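Local coordinates for protein excinuclease ABC, subunit A. (Deinococcus radiodurans, PDB 2VF7) that probably recognises damaged DNA as a UvrA-family ATPase of nucleotide excision repair, binding ADP and zinc, at residues R35-K49 with K428-D440. The protein carries 1 engineered substitution. Numbering follows the deposited sequence.
With ADP (adenosine-5'-diphosphate), chain E.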
ATOM      1  N   ARG A  35     -21.458   0.615 -19.949  1.00 53.85           N
ATOM      2  CA  ARG A  35     -20.606  -0.337 -19.264  1.00 54.80           C
ATOM      3  C   ARG A  35     -20.959  -1.673 -19.897  1.00 54.44           C
ATOM      4  O   ARG A  35     -21.974  -1.753 -20.604  1.00 55.05           O
ATOM      5  CB  ARG A  35     -20.761  -0.254 -17.720  1.00 54.35           C
ATOM      6  CG  ARG A  35     -21.806  -1.156 -17.089  1.00 56.80           C
ATOM      7  CD  ARG A  35     -21.803  -1.080 -15.528  1.00 55.31           C
ATOM      8  NE  ARG A  35     -21.919   0.302 -15.072  1.00 53.23           N
ATOM      9  CZ  ARG A  35     -23.061   0.976 -14.992  1.00 51.14           C
ATOM     10  NH1 ARG A  35     -24.202   0.398 -15.308  1.00 50.80           N
ATOM     11  NH2 ARG A  35     -23.057   2.240 -14.594  1.00 50.92           N
ATOM     12  N   ASP A  36     -20.100  -2.680 -19.728  1.00 54.37           N
ATOM     13  CA  ASP A  36     -20.275  -4.030 -20.339  1.00 53.87           C
ATOM     14  C   ASP A  36     -20.184  -4.014 -21.859  1.00 53.71           C
ATOM     15  O   ASP A  36     -20.820  -4.809 -22.556  1.00 53.62           O
ATOM     16  CB  ASP A  36     -21.572  -4.722 -19.876  1.00 53.99           C
ATOM     17  CG  ASP A  36     -21.720  -4.761 -18.343  1.00 54.51           C
ATOM     18  OD1 ASP A  36     -20.899  -5.403 -17.659  1.00 55.76           O
ATOM     19  OD2 ASP A  36     -22.678  -4.155 -17.820  1.00 55.66           O
ATOM     20  N   ALA A  37     -19.349  -3.121 -22.375  1.00 53.52           N
ATOM     21  CA  ALA A  37     -19.179  -2.989 -23.810  1.00 53.04           C
ATOM     22  C   ALA A  37     -17.728  -2.645 -24.139  1.00 52.82           C
ATOM     23  O   ALA A  37     -16.983  -2.214 -23.250  1.00 53.53           O
ATOM     24  CB  ALA A  37     -20.140  -1.932 -24.358  1.00 52.72           C
ATOM     25  N   LEU A  38     -17.334  -2.884 -25.396  1.00 52.11           N
ATOM     26  CA  LEU A  38     -16.088  -2.393 -25.954  1.00 51.69           C
ATOM     27  C   LEU A  38     -16.244  -0.938 -26.394  1.00 51.68           C
ATOM     28  O   LEU A  38     -16.831  -0.674 -27.440  1.00 51.15           O
ATOM     29  CB  LEU A  38     -15.645  -3.259 -27.148  1.00 52.43           C
ATOM     30  CG  LEU A  38     -14.414  -2.813 -27.962  1.00 51.45           C
ATOM     31  CD1 LEU A  38     -13.124  -2.819 -27.104  1.00 52.57           C
ATOM     32  CD2 LEU A  38     -14.238  -3.630 -29.226  1.00 50.62           C
ATOM     33  N   VAL A  39     -15.714  -0.015 -25.588  1.00 51.31           N
ATOM     34  CA  VAL A  39     -15.766   1.418 -25.883  1.00 51.86           C
ATOM     35  C   VAL A  39     -14.391   1.881 -26.346  1.00 52.38           C
ATOM     36  O   VAL A  39     -13.394   1.676 -25.650  1.00 52.72           O
ATOM     37  CB  VAL A  39     -16.213   2.282 -24.657  1.00 51.45           C
ATOM     38  CG1 VAL A  39     -16.378   3.744 -25.060  1.00 52.00           C
ATOM     39  CG2 VAL A  39     -17.505   1.784 -24.082  1.00 51.77           C
ATOM     40  N   VAL A  40     -14.341   2.497 -27.523  1.00 52.75           N
ATOM     41  CA  VAL A  40     -13.080   2.986 -28.093  1.00 52.88           C
ATOM     42  C   VAL A  40     -13.064   4.511 -28.074  1.00 52.85           C
ATOM     43  O   VAL A  40     -14.029   5.142 -28.461  1.00 52.96           O
ATOM     44  CB  VAL A  40     -12.840   2.410 -29.530  1.00 53.40           C
ATOM     45  CG1 VAL A  40     -11.581   2.961 -30.142  1.00 53.38           C
ATOM     46  CG2 VAL A  40     -12.727   0.895 -29.480  1.00 52.68           C
ATOM     47  N   PHE A  41     -11.977   5.086 -27.573  1.00 53.41           N
ATOM     48  CA  PHE A  41     -11.791   6.528 -27.517  1.00 54.00           C
ATOM     49  C   PHE A  41     -10.885   6.931 -28.669  1.00 54.26           C
ATOM     50  O   PHE A  41      -9.778   6.403 -28.798  1.00 54.74           O
ATOM     51  CB  PHE A  41     -11.191   6.937 -26.159  1.00 53.91           C
ATOM     52  CG  PHE A  41     -12.113   6.663 -24.975  1.00 53.99           C
ATOM     53  CD1 PHE A  41     -12.850   7.686 -24.403  1.00 53.81           C
ATOM     54  CD2 PHE A  41     -12.257   5.369 -24.459  1.00 54.97           C
ATOM     55  CE1 PHE A  41     -13.714   7.434 -23.314  1.00 54.86           C
ATOM     56  CE2 PHE A  41     -13.130   5.101 -23.393  1.00 54.96           C
ATOM     57  CZ  PHE A  41     -13.846   6.149 -22.811  1.00 55.18           C
ATOM     58  N   THR A  42     -11.365   7.842 -29.518  1.00 54.17           N
ATOM     59  CA  THR A  42     -10.662   8.163 -30.773  1.00 53.89           C
ATOM     60  C   THR A  42     -10.487   9.659 -31.071  1.00 53.66           C
ATOM     61  O   THR A  42     -11.072  10.512 -30.403  1.00 53.73           O
ATOM     62  CB  THR A  42     -11.291   7.447 -31.995  1.00 53.79           C
ATOM     63  OG1 THR A  42     -12.476   8.134 -32.407  1.00 53.08           O
ATOM     64  CG2 THR A  42     -11.629   6.000 -31.664  1.00 53.78           C
ATOM     65  N   GLY A  43      -9.675   9.968 -32.079  1.00 53.12           N
ATOM     66  CA  GLY A  43      -9.372  11.346 -32.431  1.00 52.72           C
ATOM     67  C   GLY A  43      -7.871  11.565 -32.540  1.00 52.41           C
ATOM     68  O   GLY A  43      -7.098  10.690 -32.145  1.00 52.39           O
ATOM     69  N   VAL A  44      -7.458  12.723 -33.066  1.00 51.84           N
ATOM     70  CA  VAL A  44      -6.031  12.995 -33.316  1.00 51.85           C
ATOM     71  C   VAL A  44      -5.236  12.968 -32.025  1.00 51.92           C
ATOM     72  O   VAL A  44      -5.806  12.963 -30.931  1.00 53.23           O
ATOM     73  CB  VAL A  44      -5.767  14.317 -34.117  1.00 51.18           C
ATOM     74  CG1 VAL A  44      -6.399  14.256 -35.500  1.00 51.14           C
ATOM     75  CG2 VAL A  44      -6.256  15.527 -33.353  1.00 52.03           C
ATOM     76  N   SER A  45      -3.918  12.906 -32.148  1.00 52.34           N
ATOM     77  CA  SER A  45      -3.054  12.870 -30.986  1.00 52.34           C
ATOM     78  C   SER A  45      -3.017  14.261 -30.409  1.00 52.12           C
ATOM     79  O   SER A  45      -3.012  15.238 -31.142  1.00 52.03           O
ATOM     80  CB  SER A  45      -1.652  12.405 -31.371  1.00 52.30           C
ATOM     81  OG  SER A  45      -1.009  13.400 -32.119  1.00 53.56           O
ATOM     82  N   GLY A  46      -3.022  14.339 -29.091  1.00 52.24           N
ATOM     83  CA  GLY A  46      -3.055  15.615 -28.406  1.00 51.44           C
ATOM     84  C   GLY A  46      -4.455  16.153 -28.271  1.00 51.07           C
ATOM     85  O   GLY A  46      -4.642  17.192 -27.653  1.00 50.69           O
ATOM     86  N   SER A  47      -5.439  15.448 -28.832  1.00 50.80           N
ATOM     87  CA  SER A  47      -6.844  15.881 -28.746  1.00 50.97           C
ATOM     88  C   SER A  47      -7.465  15.782 -27.339  1.00 50.96           C
ATOM     89  O   SER A  47      -8.368  16.554 -27.009  1.00 51.48           O
ATOM     90  CB  SER A  47      -7.730  15.146 -29.781  1.00 51.07           C
ATOM     91  OG  SER A  47      -8.218  13.908 -29.283  1.00 50.72           O
ATOM     92  N   GLY A  48      -7.000  14.831 -26.525  1.00 51.40           N
ATOM     93  CA  GLY A  48      -7.468  14.663 -25.130  1.00 51.12           C
ATOM     94  C   GLY A  48      -8.009  13.267 -24.818  1.00 51.67           C
ATOM     95  O   GLY A  48      -8.675  13.066 -23.797  1.00 52.00           O
ATOM     96  N   LYS A  49      -7.725  12.298 -25.683  1.00 51.57           N
ATOM     97  CA  LYS A  49      -8.219  10.911 -25.518  1.00 51.71           C
ATOM     98  C   LYS A  49      -7.755  10.258 -24.207  1.00 52.27           C
ATOM     99  O   LYS A  49      -8.547   9.604 -23.513  1.00 52.66           O
ATOM    100  CB  LYS A  49      -7.739  10.028 -26.662  1.00 51.84           C
ATOM    101  CG  LYS A  49      -8.107  10.449 -28.066  1.00 49.26           C
ATOM    102  CD  LYS A  49      -7.862   9.256 -29.004  1.00 51.16           C
ATOM    103  CE  LYS A  49      -6.392   8.989 -29.255  1.00 48.16           C
ATOM    104  NZ  LYS A  49      -5.744  10.265 -29.723  1.00 51.11           N
ATOM    105  N   LYS A 428     -14.811  -9.053 -22.336  1.00 56.77           N
ATOM    106  CA  LYS A 428     -16.109  -8.426 -22.151  1.00 56.82           C
ATOM    107  C   LYS A 428     -17.085  -9.440 -21.584  1.00 56.78           C
ATOM    108  O   LYS A 428     -17.661  -9.211 -20.525  1.00 56.69           O
ATOM    109  CB  LYS A 428     -16.631  -7.891 -23.482  1.00 57.30           C
ATOM    110  CG  LYS A 428     -17.834  -6.997 -23.391  1.00 57.03           C
ATOM    111  CD  LYS A 428     -18.286  -6.596 -24.765  1.00 57.78           C
ATOM    112  CE  LYS A 428     -19.455  -7.415 -25.218  1.00 58.43           C
ATOM    113  NZ  LYS A 428     -19.997  -6.928 -26.515  1.00 61.03           N
ATOM    114  N   ARG A 429     -17.227 -10.567 -22.281  1.00 56.88           N
ATOM    115  CA  ARG A 429     -18.194 -11.609 -21.950  1.00 57.35           C
ATOM    116  C   ARG A 429     -17.976 -12.283 -20.594  1.00 56.83           C
ATOM    117  O   ARG A 429     -18.789 -13.089 -20.176  1.00 57.07           O
ATOM    118  CB  ARG A 429     -18.235 -12.667 -23.053  1.00 57.90           C
ATOM    119  CG  ARG A 429     -18.755 -12.160 -24.390  1.00 60.37           C
ATOM    120  CD  ARG A 429     -19.568 -13.235 -25.131  1.00 66.66           C
ATOM    121  NE  ARG A 429     -18.988 -14.574 -24.987  1.00 70.70           N
ATOM    122  CZ  ARG A 429     -17.965 -15.040 -25.708  1.00 73.10           C
ATOM    123  NH1 ARG A 429     -17.398 -14.282 -26.644  1.00 72.97           N
ATOM    124  NH2 ARG A 429     -17.505 -16.270 -25.493  1.00 73.89           N
ATOM    125  N   GLY A 430     -16.877 -11.958 -19.921  1.00 56.74           N
ATOM    126  CA  GLY A 430     -16.625 -12.428 -18.555  1.00 56.32           C
ATOM    127  C   GLY A 430     -17.267 -11.580 -17.459  1.00 55.92           C
ATOM    128  O   GLY A 430     -17.132 -11.888 -16.275  1.00 55.31           O
ATOM    129  N   GLY A 431     -17.952 -10.509 -17.870  1.00 55.75           N
ATOM    130  CA  GLY A 431     -18.633  -9.583 -16.976  1.00 55.52           C
ATOM    131  C   GLY A 431     -17.966  -8.220 -16.837  1.00 55.74           C
ATOM    132  O   GLY A 431     -18.332  -7.445 -15.940  1.00 56.01           O
ATOM    133  N   ASN A 432     -17.012  -7.915 -17.726  1.00 55.42           N
ATOM    134  CA  ASN A 432     -16.195  -6.691 -17.642  1.00 54.69           C
ATOM    135  C   ASN A 432     -16.523  -5.632 -18.711  1.00 54.68           C
ATOM    136  O   ASN A 432     -17.248  -5.904 -19.662  1.00 54.49           O
ATOM    137  CB  ASN A 432     -14.694  -7.023 -17.689  1.00 54.69           C
ATOM    138  CG  ASN A 432     -14.312  -8.192 -16.791  1.00 54.48           C
ATOM    139  OD1 ASN A 432     -14.390  -8.114 -15.568  1.00 54.51           O
ATOM    140  ND2 ASN A 432     -13.886  -9.288 -17.408  1.00 55.18           N
ATOM    141  N   SER A 433     -15.986  -4.426 -18.525  1.00 54.62           N
ATOM    142  CA  SER A 433     -16.130  -3.305 -19.466  1.00 54.40           C
ATOM    143  C   SER A 433     -14.747  -2.899 -19.957  1.00 54.37           C
ATOM    144  O   SER A 433     -13.771  -2.955 -19.200  1.00 54.65           O
ATOM    145  CB  SER A 433     -16.787  -2.089 -18.785  1.00 54.61           C
ATOM    146  OG  SER A 433     -17.960  -2.430 -18.061  1.00 53.36           O
ATOM    147  N   LEU A 434     -14.667  -2.448 -21.207  1.00 54.20           N
ATOM    148  CA  LEU A 434     -13.385  -2.139 -21.820  1.00 53.51           C
ATOM    149  C   LEU A 434     -13.337  -0.708 -22.349  1.00 53.82           C
ATOM    150  O   LEU A 434     -14.149  -0.317 -23.183  1.00 53.45           O
ATOM    151  CB  LEU A 434     -13.088  -3.151 -22.941  1.00 53.47           C
ATOM    152  CG  LEU A 434     -13.114  -4.634 -22.533  1.00 52.40           C
ATOM    153  CD1 LEU A 434     -13.754  -5.464 -23.608  1.00 53.15           C
ATOM    154  CD2 LEU A 434     -11.747  -5.140 -22.235  1.00 51.46           C
ATOM    155  N   PHE A 435     -12.397   0.080 -21.830  1.00 53.88           N
ATOM    156  CA  PHE A 435     -12.158   1.426 -22.351  1.00 53.79           C
ATOM    157  C   PHE A 435     -10.837   1.393 -23.125  1.00 53.22           C
ATOM    158  O   PHE A 435      -9.777   1.182 -22.539  1.00 53.25           O
ATOM    159  CB  PHE A 435     -12.110   2.493 -21.235  1.00 53.60           C
ATOM    160  CG  PHE A 435     -13.435   2.728 -20.512  1.00 55.71           C
ATOM    161  CD1 PHE A 435     -14.638   2.182 -20.976  1.00 55.24           C
ATOM    162  CD2 PHE A 435     -13.467   3.525 -19.353  1.00 55.38           C
ATOM    163  CE1 PHE A 435     -15.833   2.418 -20.292  1.00 56.51           C
ATOM    164  CE2 PHE A 435     -14.661   3.757 -18.664  1.00 54.77           C
ATOM    165  CZ  PHE A 435     -15.840   3.212 -19.126  1.00 55.21           C
ATOM    166  N   VAL A 436     -10.907   1.620 -24.430  1.00 52.69           N
ATOM    167  CA  VAL A 436      -9.767   1.411 -25.309  1.00 52.04           C
ATOM    168  C   VAL A 436      -9.462   2.653 -26.124  1.00 52.54           C
ATOM    169  O   VAL A 436     -10.267   3.044 -26.946  1.00 52.34           O
ATOM    170  CB  VAL A 436     -10.033   0.251 -26.286  1.00 52.01           C
ATOM    171  CG1 VAL A 436      -8.842   0.044 -27.257  1.00 49.92           C
ATOM    172  CG2 VAL A 436     -10.346  -1.022 -25.505  1.00 51.54           C
ATOM    173  N   VAL A 437      -8.315   3.287 -25.878  1.00 52.80           N
ATOM    174  CA  VAL A 437      -7.845   4.304 -26.814  1.00 52.93           C
ATOM    175  C   VAL A 437      -7.059   3.660 -27.933  1.00 53.32           C
ATOM    176  O   VAL A 437      -6.050   2.989 -27.706  1.00 53.23           O
ATOM    177  CB  VAL A 437      -7.152   5.550 -26.138  1.00 52.64           C
ATOM    178  CG1 VAL A 437      -6.939   5.346 -24.661  1.00 52.27           C
ATOM    179  CG2 VAL A 437      -5.891   5.974 -26.864  1.00 51.77           C
ATOM    180  N   GLU A 438      -7.559   3.867 -29.142  1.00 54.08           N
ATOM    181  CA  GLU A 438      -7.088   3.180 -30.327  1.00 55.36           C
ATOM    182  C   GLU A 438      -7.085   4.106 -31.545  1.00 55.68           C
ATOM    183  O   GLU A 438      -7.907   5.032 -31.654  1.00 55.87           O
ATOM    184  CB  GLU A 438      -7.966   1.942 -30.594  1.00 55.27           C
ATOM    185  CG  GLU A 438      -7.454   1.006 -31.669  1.00 57.18           C
ATOM    186  CD  GLU A 438      -6.035   0.502 -31.418  1.00 59.58           C
ATOM    187  OE1 GLU A 438      -5.884  -0.489 -30.665  1.00 61.39           O
ATOM    188  OE2 GLU A 438      -5.069   1.074 -31.990  1.00 59.97           O
ATOM    189  N   HIS A 439      -6.147   3.843 -32.453  1.00 56.06           N
ATOM    190  CA  HIS A 439      -6.104   4.489 -33.768  1.00 56.26           C
ATOM    191  C   HIS A 439      -6.441   3.539 -34.914  1.00 56.74           C
ATOM    192  O   HIS A 439      -6.848   3.980 -35.985  1.00 56.59           O
ATOM    193  CB  HIS A 439      -4.739   5.131 -33.991  1.00 55.74           C
ATOM    194  CG  HIS A 439      -4.509   6.323 -33.129  1.00 54.90           C
ATOM    195  ND1 HIS A 439      -3.626   6.315 -32.072  1.00 55.28           N
ATOM    196  CD2 HIS A 439      -5.075   7.554 -33.142  1.00 53.75           C
ATOM    197  CE1 HIS A 439      -3.634   7.501 -31.489  1.00 55.76           C
ATOM    198  NE2 HIS A 439      -4.515   8.267 -32.110  1.00 54.70           N
ATOM    199  N   ASP A 440      -6.263   2.240 -34.681  1.00 57.60           N
ATOM    200  CA  ASP A 440      -6.555   1.207 -35.685  1.00 58.40           C
ATOM    201  C   ASP A 440      -8.007   1.264 -36.125  1.00 58.39           C
ATOM    202  O   ASP A 440      -8.912   1.105 -35.310  1.00 58.94           O
ATOM    203  CB  ASP A 440      -6.254  -0.181 -35.120  1.00 58.80           C
ATOM    204  CG  ASP A 440      -6.028  -1.219 -36.201  1.00 60.73           C
ATOM    205  OD1 ASP A 440      -6.759  -1.221 -37.205  1.00 63.07           O
ATOM    206  OD2 ASP A 440      -5.109  -2.052 -36.054  1.00 63.64           O
TER
HETATM  207  PB  ADP E 902      -4.244  12.063 -26.731  1.00 43.47           P
HETATM  208  O1B ADP E 902      -5.265  12.046 -27.832  1.00 47.23           O
HETATM  209  O2B ADP E 902      -2.840  12.276 -27.212  1.00 45.01           O
HETATM  210  O3B ADP E 902      -4.371  10.863 -25.810  1.00 46.30           O
HETATM  211  PA  ADP E 902      -3.665  13.734 -24.565  1.00 39.89           P
HETATM  212  O1A ADP E 902      -2.369  12.922 -24.604  1.00 37.11           O
HETATM  213  O2A ADP E 902      -4.508  13.689 -23.333  1.00 42.67           O
HETATM  214  O3A ADP E 902      -4.578  13.368 -25.833  1.00 40.97           O
HETATM  215  O5' ADP E 902      -3.236  15.274 -24.743  1.00 41.35           O
HETATM  216  C5' ADP E 902      -4.032  16.397 -24.358  1.00 39.25           C
HETATM  217  C4' ADP E 902      -3.173  17.328 -23.519  1.00 39.34           C
HETATM  218  O4' ADP E 902      -2.905  16.687 -22.266  1.00 39.71           O
HETATM  219  C3' ADP E 902      -1.809  17.673 -24.116  1.00 39.63           C
HETATM  220  O3' ADP E 902      -1.483  19.066 -23.887  1.00 36.89           O
HETATM  221  C2' ADP E 902      -0.875  16.746 -23.350  1.00 39.03           C
HETATM  222  O2' ADP E 902       0.479  17.185 -23.329  1.00 39.62           O
HETATM  223  C1' ADP E 902      -1.513  16.719 -21.966  1.00 39.55           C
HETATM  224  N9  ADP E 902      -1.180  15.512 -21.184  1.00 39.48           N
HETATM  225  C8  ADP E 902      -1.493  14.245 -21.531  1.00 39.84           C
HETATM  226  N7  ADP E 902      -1.055  13.341 -20.634  1.00 37.04           N
HETATM  227  C5  ADP E 902      -0.447  14.058 -19.668  1.00 38.64           C
HETATM  228  C6  ADP E 902       0.207  13.727 -18.391  1.00 38.51           C
HETATM  229  N6  ADP E 902       0.324  12.431 -17.999  1.00 40.16           N
HETATM  230  N1  ADP E 902       0.697  14.746 -17.664  1.00 40.37           N
HETATM  231  C2  ADP E 902       0.593  16.040 -18.045  1.00 39.14           C
HETATM  232  N3  ADP E 902      -0.001  16.414 -19.185  1.00 40.30           N
HETATM  233  C4  ADP E 902      -0.538  15.481 -20.022  1.00 39.63           C
HETATM  234  O   HOH W   1      -8.148   7.847 -33.068  1.00 29.21           O
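Val-39 N donates to Leu-434 O and Val-39 O accepts from Val-436 N (2.8 Å), the alternation that defines a parallel ladder in the central sheet of an ABC-type ATPase. Strand 38-42 runs on into the Walker A P-loop, and its axis makes 24° with that of strand 433-437. Phe-41 N continues the ladder to Val-436 O; at the other end Asp-36 N meets Ser-433 OG at 2.7 Å, nearly straight at 172°.

On the face bearing Val-39 and Val-437, under helix 49-69, the edge of Phe-41 points at the face of Phe-435 in an offset edge-to-face pair, planes at 70°. Phe-41 CE2 lies 3.5 Å from Phe-435 CB. Leu-38 and Val-436 pack on the reverse face.

Lys-49 can be traced outward. Its CB, CG and CD all lie beside the beta-phosphate, CG closest at 3.3 Å from ADP O1B and CD a little farther. Bends at its third and fourth torsions fold the chain back, so that CE rests against Val-437 CG2 and His-439 NE2 while NZ still reaches the phosphate. NZ donates to ADP O1B at 2.6 Å and to Gly-43 O, standing above that carbonyl plane; a longer, weak bond goes to His-439 NE2. A methionine in its place would probably leave the beta-phosphate without this charged partner and Gly-43 O without this donor.

Water 1 also bridges the two segments, accepting from Gly-43 N at 2.8 Å and donating to Glu-438 O at 3.2 Å.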